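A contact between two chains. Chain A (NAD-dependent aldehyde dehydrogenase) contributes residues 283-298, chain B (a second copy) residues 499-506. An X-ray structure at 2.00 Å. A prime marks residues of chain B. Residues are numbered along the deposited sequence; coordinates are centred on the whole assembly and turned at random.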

# COMPACT_ATOMS: atom_id res chain seq x y z
N ALA A 283 4.36 -7.29 35.40
CA ALA A 283 3.54 -6.15 35.00
C ALA A 283 3.65 -4.97 35.99
O ALA A 283 4.08 -5.16 37.15
CB ALA A 283 2.07 -6.56 34.81
N ASP A 284 3.31 -3.77 35.53
CA ASP A 284 3.08 -2.64 36.42
C ASP A 284 1.75 -2.94 37.13
O ASP A 284 0.66 -2.91 36.53
CB ASP A 284 3.02 -1.32 35.64
CG ASP A 284 2.78 -0.08 36.54
OD1 ASP A 284 3.52 0.91 36.40
OD2 ASP A 284 1.86 -0.05 37.38
N LEU A 285 1.84 -3.30 38.41
CA LEU A 285 0.68 -3.81 39.12
C LEU A 285 -0.46 -2.80 39.29
O LEU A 285 -1.62 -3.16 39.11
CB LEU A 285 1.10 -4.31 40.50
CG LEU A 285 0.21 -5.43 41.05
CD1 LEU A 285 0.45 -6.72 40.24
CD2 LEU A 285 0.56 -5.68 42.51
N ASP A 286 -0.14 -1.55 39.61
CA ASP A 286 -1.19 -0.54 39.78
C ASP A 286 -1.92 -0.29 38.47
O ASP A 286 -3.14 -0.16 38.45
CB ASP A 286 -0.64 0.78 40.36
CG ASP A 286 -0.15 0.63 41.82
OD1 ASP A 286 0.84 1.31 42.21
OD2 ASP A 286 -0.73 -0.20 42.55
N ALA A 287 -1.15 -0.22 37.38
CA ALA A 287 -1.74 -0.01 36.05
C ALA A 287 -2.59 -1.21 35.61
O ALA A 287 -3.70 -1.04 35.09
CB ALA A 287 -0.65 0.29 35.04
N ALA A 288 -2.05 -2.42 35.81
CA ALA A 288 -2.74 -3.65 35.47
C ALA A 288 -4.05 -3.77 36.25
O ALA A 288 -5.08 -4.11 35.68
CB ALA A 288 -1.84 -4.87 35.68
N ALA A 289 -4.01 -3.47 37.55
CA ALA A 289 -5.21 -3.55 38.40
C ALA A 289 -6.34 -2.61 37.90
O ALA A 289 -7.49 -3.02 37.82
CB ALA A 289 -4.84 -3.22 39.85
N ASP A 290 -5.97 -1.38 37.55
CA ASP A 290 -6.91 -0.39 37.02
C ASP A 290 -7.47 -0.85 35.67
O ASP A 290 -8.67 -0.75 35.41
CB ASP A 290 -6.17 0.96 36.92
CG ASP A 290 -7.02 2.04 36.30
OD1 ASP A 290 -6.90 2.27 35.07
OD2 ASP A 290 -7.81 2.68 37.04
N GLY A 291 -6.59 -1.38 34.82
CA GLY A 291 -6.99 -1.89 33.52
C GLY A 291 -7.89 -3.11 33.60
O GLY A 291 -8.76 -3.31 32.74
N ILE A 292 -7.69 -3.96 34.62
CA ILE A 292 -8.60 -5.08 34.85
C ILE A 292 -10.01 -4.58 35.21
O ILE A 292 -11.00 -5.04 34.64
CB ILE A 292 -8.05 -6.09 35.93
CG1 ILE A 292 -6.71 -6.71 35.51
CG2 ILE A 292 -9.07 -7.17 36.19
CD1 ILE A 292 -6.72 -7.43 34.14
N ALA A 293 -10.08 -3.65 36.16
CA ALA A 293 -11.34 -3.03 36.56
C ALA A 293 -12.02 -2.40 35.32
O ALA A 293 -13.19 -2.65 35.05
CB ALA A 293 -11.08 -1.96 37.62
N TYR A 294 -11.28 -1.55 34.61
CA TYR A 294 -11.79 -0.91 33.39
C TYR A 294 -12.30 -1.96 32.39
O TYR A 294 -13.38 -1.82 31.83
CB TYR A 294 -10.68 -0.09 32.74
CG TYR A 294 -11.11 0.76 31.54
CD1 TYR A 294 -12.43 1.21 31.40
CD2 TYR A 294 -10.17 1.15 30.58
CE1 TYR A 294 -12.82 2.00 30.28
CE2 TYR A 294 -10.54 1.95 29.48
CZ TYR A 294 -11.85 2.37 29.34
OH TYR A 294 -12.19 3.18 28.27
N GLY A 295 -11.53 -3.02 32.18
CA GLY A 295 -11.84 -4.03 31.17
C GLY A 295 -13.16 -4.72 31.40
O GLY A 295 -13.87 -5.05 30.44
N VAL A 296 -13.49 -4.98 32.67
CA VAL A 296 -14.70 -5.74 32.99
C VAL A 296 -15.91 -4.84 33.31
O VAL A 296 -17.05 -5.21 33.03
CB VAL A 296 -14.46 -6.83 34.10
CG1 VAL A 296 -14.10 -6.21 35.43
CG2 VAL A 296 -15.69 -7.76 34.23
N TYR A 297 -15.64 -3.66 33.87
CA TYR A 297 -16.71 -2.74 34.26
C TYR A 297 -17.15 -1.73 33.20
O TYR A 297 -18.23 -1.13 33.31
CB TYR A 297 -16.32 -2.01 35.53
CG TYR A 297 -16.01 -2.94 36.68
CD1 TYR A 297 -16.75 -4.11 36.86
CD2 TYR A 297 -14.98 -2.66 37.60
CE1 TYR A 297 -16.45 -5.00 37.90
CE2 TYR A 297 -14.70 -3.53 38.67
CZ TYR A 297 -15.45 -4.69 38.80
OH TYR A 297 -15.22 -5.57 39.82
N HIS A 298 -16.31 -1.51 32.20
CA HIS A 298 -16.64 -0.59 31.12
C HIS A 298 -17.99 -0.98 30.54
O HIS A 298 -18.23 -2.15 30.22
CB HIS A 298 -15.58 -0.66 30.03
CG HIS A 298 -15.91 0.18 28.83
ND1 HIS A 298 -16.11 1.54 28.91
CD2 HIS A 298 -16.08 -0.16 27.53
CE1 HIS A 298 -16.38 2.01 27.70
NE2 HIS A 298 -16.38 1.00 26.85
N GLY B 499 5.10 1.48 28.76
CA GLY B 499 4.89 2.03 30.09
C GLY B 499 3.45 1.76 30.49
O GLY B 499 2.97 0.63 30.38
N ARG B 500 2.74 2.80 30.90
CA ARG B 500 1.40 2.59 31.44
C ARG B 500 0.37 3.59 30.89
O ARG B 500 0.69 4.75 30.65
CB ARG B 500 1.42 2.64 32.98
CG ARG B 500 1.43 4.04 33.58
CD ARG B 500 1.89 4.06 35.07
NE ARG B 500 2.62 5.30 35.36
CZ ARG B 500 3.94 5.47 35.24
NH1 ARG B 500 4.72 4.45 34.86
NH2 ARG B 500 4.50 6.64 35.50
N PRO B 501 -0.89 3.14 30.72
CA PRO B 501 -1.91 4.09 30.27
C PRO B 501 -2.33 5.04 31.42
O PRO B 501 -2.03 4.76 32.60
CB PRO B 501 -3.06 3.17 29.83
CG PRO B 501 -2.86 1.91 30.61
CD PRO B 501 -1.46 1.83 31.09
N ALA B 502 -3.01 6.13 31.09
CA ALA B 502 -3.66 6.97 32.12
C ALA B 502 -4.74 6.12 32.83
O ALA B 502 -5.43 5.34 32.18
CB ALA B 502 -4.25 8.25 31.48
N PRO B 503 -4.86 6.22 34.18
CA PRO B 503 -5.79 5.31 34.87
C PRO B 503 -7.25 5.64 34.57
O PRO B 503 -7.58 6.81 34.39
CB PRO B 503 -5.50 5.55 36.36
CG PRO B 503 -4.91 6.93 36.41
CD PRO B 503 -4.06 7.00 35.16
N TRP B 504 -8.10 4.61 34.50
CA TRP B 504 -9.54 4.79 34.38
C TRP B 504 -10.11 5.28 35.71
O TRP B 504 -10.87 6.24 35.74
CB TRP B 504 -10.19 3.45 34.00
CG TRP B 504 -11.69 3.45 33.85
CD1 TRP B 504 -12.42 4.14 32.94
CD2 TRP B 504 -12.62 2.65 34.60
NE1 TRP B 504 -13.77 3.84 33.09
CE2 TRP B 504 -13.91 2.93 34.11
CE3 TRP B 504 -12.49 1.74 35.66
CZ2 TRP B 504 -15.06 2.33 34.61
CZ3 TRP B 504 -13.64 1.13 36.17
CH2 TRP B 504 -14.91 1.43 35.64
N PHE B 505 -9.71 4.64 36.80
CA PHE B 505 -10.18 5.02 38.12
C PHE B 505 -9.28 6.08 38.74
O PHE B 505 -8.10 5.82 39.01
CB PHE B 505 -10.26 3.80 39.04
CG PHE B 505 -10.70 4.12 40.45
CD1 PHE B 505 -12.03 4.38 40.74
CD2 PHE B 505 -9.76 4.16 41.49
CE1 PHE B 505 -12.44 4.67 42.04
CE2 PHE B 505 -10.15 4.43 42.80
CZ PHE B 505 -11.49 4.69 43.08
N THR B 506 -9.83 7.28 38.94
CA THR B 506 -9.04 8.39 39.50
C THR B 506 -9.59 8.84 40.84
O THR B 506 -9.60 10.04 41.12
CB THR B 506 -9.01 9.63 38.57
OG1 THR B 506 -10.33 9.93 38.12
CG2 THR B 506 -8.09 9.41 37.35

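The contact is anchored by one carboxylate. Asp290, on the helix of chain A (residues 285-297), uses both oxygens to accept hydrogen bonds from consecutive backbone amides of chain B: Trp504′ N donates to Asp290 OD1 and Phe505′ N to Asp290 OD2, each at 2.7 Å and close to linear (161° and 163°). With chi1 in t, the short aspartate side chain points toward the opposing loop and presents its two oxygens to two N-H groups that the irregular segment leaves available. The fit is close enough that Asp290 OD1 also lies 3.2 Å from Pro503′ CA and Asp290 OD2 3.4 Å from Phe505′ CB. Asp290 is buried, so these bonds give its charge polar partners where solvent is scarce. Phe505′ contributes chiefly its amide; the end of its side chain leads away from the helix.

The same turn of the loop sends the Trp504′ side chain (chi1 t) along the helix, where it loses 134 Å² to chain A, the largest share of any residue in the 468 Å² buried between the stretches. Its five-membered ring forms an offset stack with the Tyr294 ring, centroids 4.0 Å apart and planes at 20°, with Tyr294 CD1 3.3 Å from Trp504′ CD1. Two CH-pi contacts reinforce the pair: Tyr294 CA sits over the face of the indole six-membered ring, 4.0 Å from its centroid, and Trp504′ CB lies off-centre over the Tyr294 ring, 4.2 Å from its centroid. Farther along the indole, Trp504′ CH2 reaches Tyr297 CB at 3.7 Å and Trp504′ CZ3 approaches Ala293 CB at 4.3 Å. Ala293 ends at its methyl, and the indole lies near the helix backbone beside it, with Trp504′ CZ3 4.0 Å from Ala293 O. The hydroxyls of Tyr294 and Tyr297 are hydrogen-bonded elsewhere in the structure.

Toward the start of the helix the packing becomes lighter. Ala287 CB, pointing toward chain B, rests 3.7 Å from Arg500′ CB and 4.3 Å from Pro501′ CD; its methyl fills this space while the loop backbone stays near, with Ala287 CA and Arg500′ CA 6.2 Å apart. Asp284 caps the helix, Asp284 OD2 accepting from Ala287 N at 3.0 Å. Asp284 OD1 lies 3.8 Å from Arg500′ CD and 4.0 Å from Arg500′ NH1, opposite charges near each other but beyond salt-bridge range. At this outer end, the exposed Arg500′ therefore adds aliphatic packing and a looser electrostatic attraction.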